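Local structure of extracellular endo-alpha-(1->5)-L-arabinanase 1 (Bacillus subtilis, 1UV4) at residues A[10-15]-A[38-43]. The protein cleaves internal alpha-1,5-linked L-arabinofuranosyl bonds of linear and branched arabinan, as a secreted calcium-binding hydrolase of glycosyl hydrolase family 43. Numbering follows the deposited sequence.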
ATOM      1  N   GLU A  10      -6.928 -17.756   2.523  1.00 14.93           N
ATOM      2  CA  GLU A  10      -5.594 -17.672   1.975  1.00 14.16           C
ATOM      3  C   GLU A  10      -4.775 -16.580   2.627  1.00 13.84           C
ATOM      4  O   GLU A  10      -5.261 -15.506   2.984  1.00 14.42           O
ATOM      5  CB  GLU A  10      -5.648 -17.425   0.460  1.00 14.43           C
ATOM      6  CG  GLU A  10      -6.093 -18.617  -0.344  1.00 15.71           C
ATOM      7  CD  GLU A  10      -5.070 -19.742  -0.430  1.00 14.42           C
ATOM      8  OE1 GLU A  10      -3.881 -19.569  -0.054  1.00 15.16           O
ATOM      9  OE2 GLU A  10      -5.442 -20.836  -0.931  1.00 19.01           O
ATOM     10  N   LEU A  11      -3.496 -16.874   2.747  1.00 13.04           N
ATOM     11  CA  LEU A  11      -2.515 -15.927   3.215  1.00 13.58           C
ATOM     12  C   LEU A  11      -2.470 -14.730   2.252  1.00 12.21           C
ATOM     13  O   LEU A  11      -2.496 -14.895   1.039  1.00 11.96           O
ATOM     14  CB  LEU A  11      -1.130 -16.613   3.201  1.00 13.75           C
ATOM     15  CG  LEU A  11       0.137 -15.865   3.623  1.00 15.61           C
ATOM     16  CD1 LEU A  11       1.189 -16.842   4.067  1.00 13.47           C
ATOM     17  CD2 LEU A  11       0.698 -14.922   2.565  1.00 15.04           C
ATOM     18  N   LEU A  12      -2.408 -13.511   2.779  1.00 11.13           N
ATOM     19  CA  LEU A  12      -2.082 -12.363   1.956  1.00 11.77           C
ATOM     20  C   LEU A  12      -1.483 -11.277   2.821  1.00 10.86           C
ATOM     21  O   LEU A  12      -1.957 -11.053   3.896  1.00 11.34           O
ATOM     22  CB  LEU A  12      -3.316 -11.791   1.187  1.00 11.34           C
ATOM     23  CG  LEU A  12      -2.969 -10.937  -0.011  1.00 12.34           C
ATOM     24  CD1 LEU A  12      -2.200 -11.648  -1.099  1.00 13.03           C
ATOM     25  CD2 LEU A  12      -4.302 -10.390  -0.580  1.00 13.63           C
ATOM     26  N   HIS A  13      -0.437 -10.635   2.310  1.00 11.43           N
ATOM     27  CA  HIS A  13       0.259  -9.574   3.029  1.00 11.40           C
ATOM     28  C   HIS A  13       0.375  -8.360   2.102  1.00 11.89           C
ATOM     29  O   HIS A  13       0.639  -8.481   0.917  1.00 12.45           O
ATOM     30  CB  HIS A  13       1.693 -10.094   3.383  1.00 12.00           C
ATOM     31  CG  HIS A  13       2.435  -9.255   4.376  1.00 15.37           C
ATOM     32  ND1 HIS A  13       3.767  -8.955   4.212  1.00 21.77           N
ATOM     33  CD2 HIS A  13       2.055  -8.666   5.532  1.00 22.00           C
ATOM     34  CE1 HIS A  13       4.169  -8.206   5.224  1.00 22.25           C
ATOM     35  NE2 HIS A  13       3.151  -8.009   6.034  1.00 23.30           N
ATOM     36  N   ASP A  14       0.174  -7.187   2.669  1.00 12.01           N
ATOM     37  CA  ASP A  14       0.269  -5.892   1.922  1.00 12.54           C
ATOM     38  C   ASP A  14      -0.730  -5.849   0.779  1.00 12.33           C
ATOM     39  O   ASP A  14      -0.345  -5.650  -0.371  1.00 12.95           O
ATOM     40  CB  ASP A  14       1.679  -5.587   1.432  1.00 13.17           C
ATOM     41  CG  ASP A  14       2.748  -5.824   2.486  1.00 16.48           C
ATOM     42  OD1 ASP A  14       2.607  -5.318   3.626  1.00 17.03           O
ATOM     43  OD2 ASP A  14       3.804  -6.504   2.275  1.00 18.34           O
ATOM     44  N   PRO A  15      -2.018  -6.057   1.055  1.00 11.96           N
ATOM     45  CA  PRO A  15      -3.012  -6.235  -0.031  1.00 11.69           C
ATOM     46  C   PRO A  15      -3.477  -4.949  -0.750  1.00 12.64           C
ATOM     47  O   PRO A  15      -3.480  -3.855  -0.192  1.00 14.98           O
ATOM     48  CB  PRO A  15      -4.194  -6.827   0.712  1.00 12.91           C
ATOM     49  CG  PRO A  15      -4.087  -6.158   2.066  1.00 12.15           C
ATOM     50  CD  PRO A  15      -2.639  -6.168   2.388  1.00 11.02           C
ATOM     51  N   ARG A  38       1.842 -11.854  -5.608  1.00 13.24           N
ATOM     52  CA  ARG A  38       0.762 -12.795  -5.311  1.00 12.93           C
ATOM     53  C   ARG A  38      -0.572 -12.271  -5.787  1.00 13.64           C
ATOM     54  O   ARG A  38      -0.905 -11.076  -5.589  1.00 13.88           O
ATOM     55  CB  ARG A  38       0.720 -13.010  -3.831  1.00 12.58           C
ATOM     56  CG  ARG A  38      -0.308 -14.026  -3.322  1.00 13.07           C
ATOM     57  CD  ARG A  38       0.051 -14.599  -2.006  1.00 12.17           C
ATOM     58  NE  ARG A  38      -0.945 -15.383  -1.274  1.00 12.53           N
ATOM     59  CZ  ARG A  38      -1.085 -16.688  -1.357  1.00 14.66           C
ATOM     60  NH1 ARG A  38      -0.375 -17.401  -2.216  1.00 15.57           N
ATOM     61  NH2 ARG A  38      -1.943 -17.284  -0.551  1.00 12.75           N
ATOM     62  N   VAL A  39      -1.326 -13.161  -6.445  1.00 13.21           N
ATOM     63  CA  VAL A  39      -2.641 -12.814  -7.022  1.00 13.39           C
ATOM     64  C   VAL A  39      -3.691 -13.831  -6.554  1.00 12.63           C
ATOM     65  O   VAL A  39      -3.516 -15.038  -6.719  1.00 12.98           O
ATOM     66  CB  VAL A  39      -2.622 -12.827  -8.573  1.00 14.28           C
ATOM     67  CG1 VAL A  39      -3.994 -12.461  -9.109  1.00 13.39           C
ATOM     68  CG2 VAL A  39      -1.526 -11.862  -9.115  1.00 16.20           C
ATOM     69  N   LEU A  40      -4.774 -13.303  -5.984  1.00 11.67           N
ATOM     70  CA  LEU A  40      -5.920 -14.072  -5.550  1.00 11.14           C
ATOM     71  C   LEU A  40      -7.178 -13.621  -6.315  1.00 11.20           C
ATOM     72  O   LEU A  40      -7.302 -12.481  -6.669  1.00 12.20           O
ATOM     73  CB  LEU A  40      -6.190 -13.872  -4.066  1.00 11.85           C
ATOM     74  CG  LEU A  40      -5.049 -14.142  -3.075  1.00 13.25           C
ATOM     75  CD1 LEU A  40      -5.649 -13.980  -1.664  1.00 13.76           C
ATOM     76  CD2 LEU A  40      -4.502 -15.513  -3.237  1.00 11.56           C
ATOM     77  N   LYS A  41      -8.075 -14.551  -6.568  1.00 11.64           N
ATOM     78  CA  LYS A  41      -9.341 -14.298  -7.273  1.00 11.42           C
ATOM     79  C   LYS A  41     -10.508 -14.872  -6.468  1.00 10.94           C
ATOM     80  O   LYS A  41     -10.396 -15.944  -5.862  1.00 11.15           O
ATOM     81  CB  LYS A  41      -9.317 -14.948  -8.631  1.00 12.39           C
ATOM     82  CG  LYS A  41     -10.526 -14.690  -9.535  1.00 12.34           C
ATOM     83  CD  LYS A  41     -10.361 -15.442 -10.836  1.00 14.04           C
ATOM     84  CE  LYS A  41     -11.557 -15.243 -11.765  1.00 18.58           C
ATOM     85  NZ  LYS A  41     -11.393 -16.047 -13.003  1.00 20.88           N
ATOM     86  N   SER A  42     -11.639 -14.155  -6.456  1.00 12.15           N
ATOM     87  CA  SER A  42     -12.839 -14.677  -5.848  1.00 12.97           C
ATOM     88  C   SER A  42     -14.089 -14.115  -6.496  1.00 14.31           C
ATOM     89  O   SER A  42     -14.047 -13.130  -7.177  1.00 14.68           O
ATOM     90  CB  SER A  42     -12.820 -14.393  -4.374  1.00 14.25           C
ATOM     91  OG  SER A  42     -12.907 -13.053  -4.156  1.00 14.74           O
ATOM     92  N   SER A  43     -15.198 -14.791  -6.265  1.00 14.75           N
ATOM     93  CA  SER A  43     -16.513 -14.303  -6.632  1.00 16.78           C
ATOM     94  C   SER A  43     -17.200 -13.579  -5.449  1.00 18.34           C
ATOM     95  O   SER A  43     -18.178 -12.850  -5.674  1.00 20.63           O
ATOM     96  CB  SER A  43     -17.378 -15.486  -7.109  1.00 15.93           C
ATOM     97  OG  SER A  43     -17.663 -16.369  -6.029  1.00 18.14           O
TER
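R38 reaches from strand 37-42 to the backbone of L11 and takes hold of one carbonyl oxygen with two nitrogens. Both contacts are hydrogen bonds: R38 NE lies 2.8 Å from L11 O and R38 NH2 2.9 Å from it. The grip is side-on, with the oxygen in the guanidinium plane. The two donors use the carbonyl differently: NH2 sits in its plane on a lone pair, whereas NE is tilted 35° from that plane. CG of R38 is anti to the backbone N (chi1 -177°), and from there the chain runs extended to NE, bringing the guanidinium to L11.

The charge has a partner too. R38 NH2 forms a salt bridge with E10 OE1 at 3.0 Å, although the hydrogen bond within it is weak and the carboxylate and guanidinium planes stand 61° apart.

In this GH43 beta-propeller, residues 10-15 link strand 4-8 of one blade to strand 16-20 of the next, which shares its sheet with 37-42. The same linker carries D14, the inferred catalytic proton acceptor, whose OD2 is hydrogen-bonded to T29.

Apolar contacts fill in around the polar ones. L12 CD1 packs 3.8 Å from R38 CG, against the arginine's aliphatic stem, while L12 CD2 meets L40 CD1 tip to tip at 4.0 Å. L40 CD2 lies 3.9 Å above one guanidinium face, offset toward its rim, and L40 CD1 also touches E10 CB.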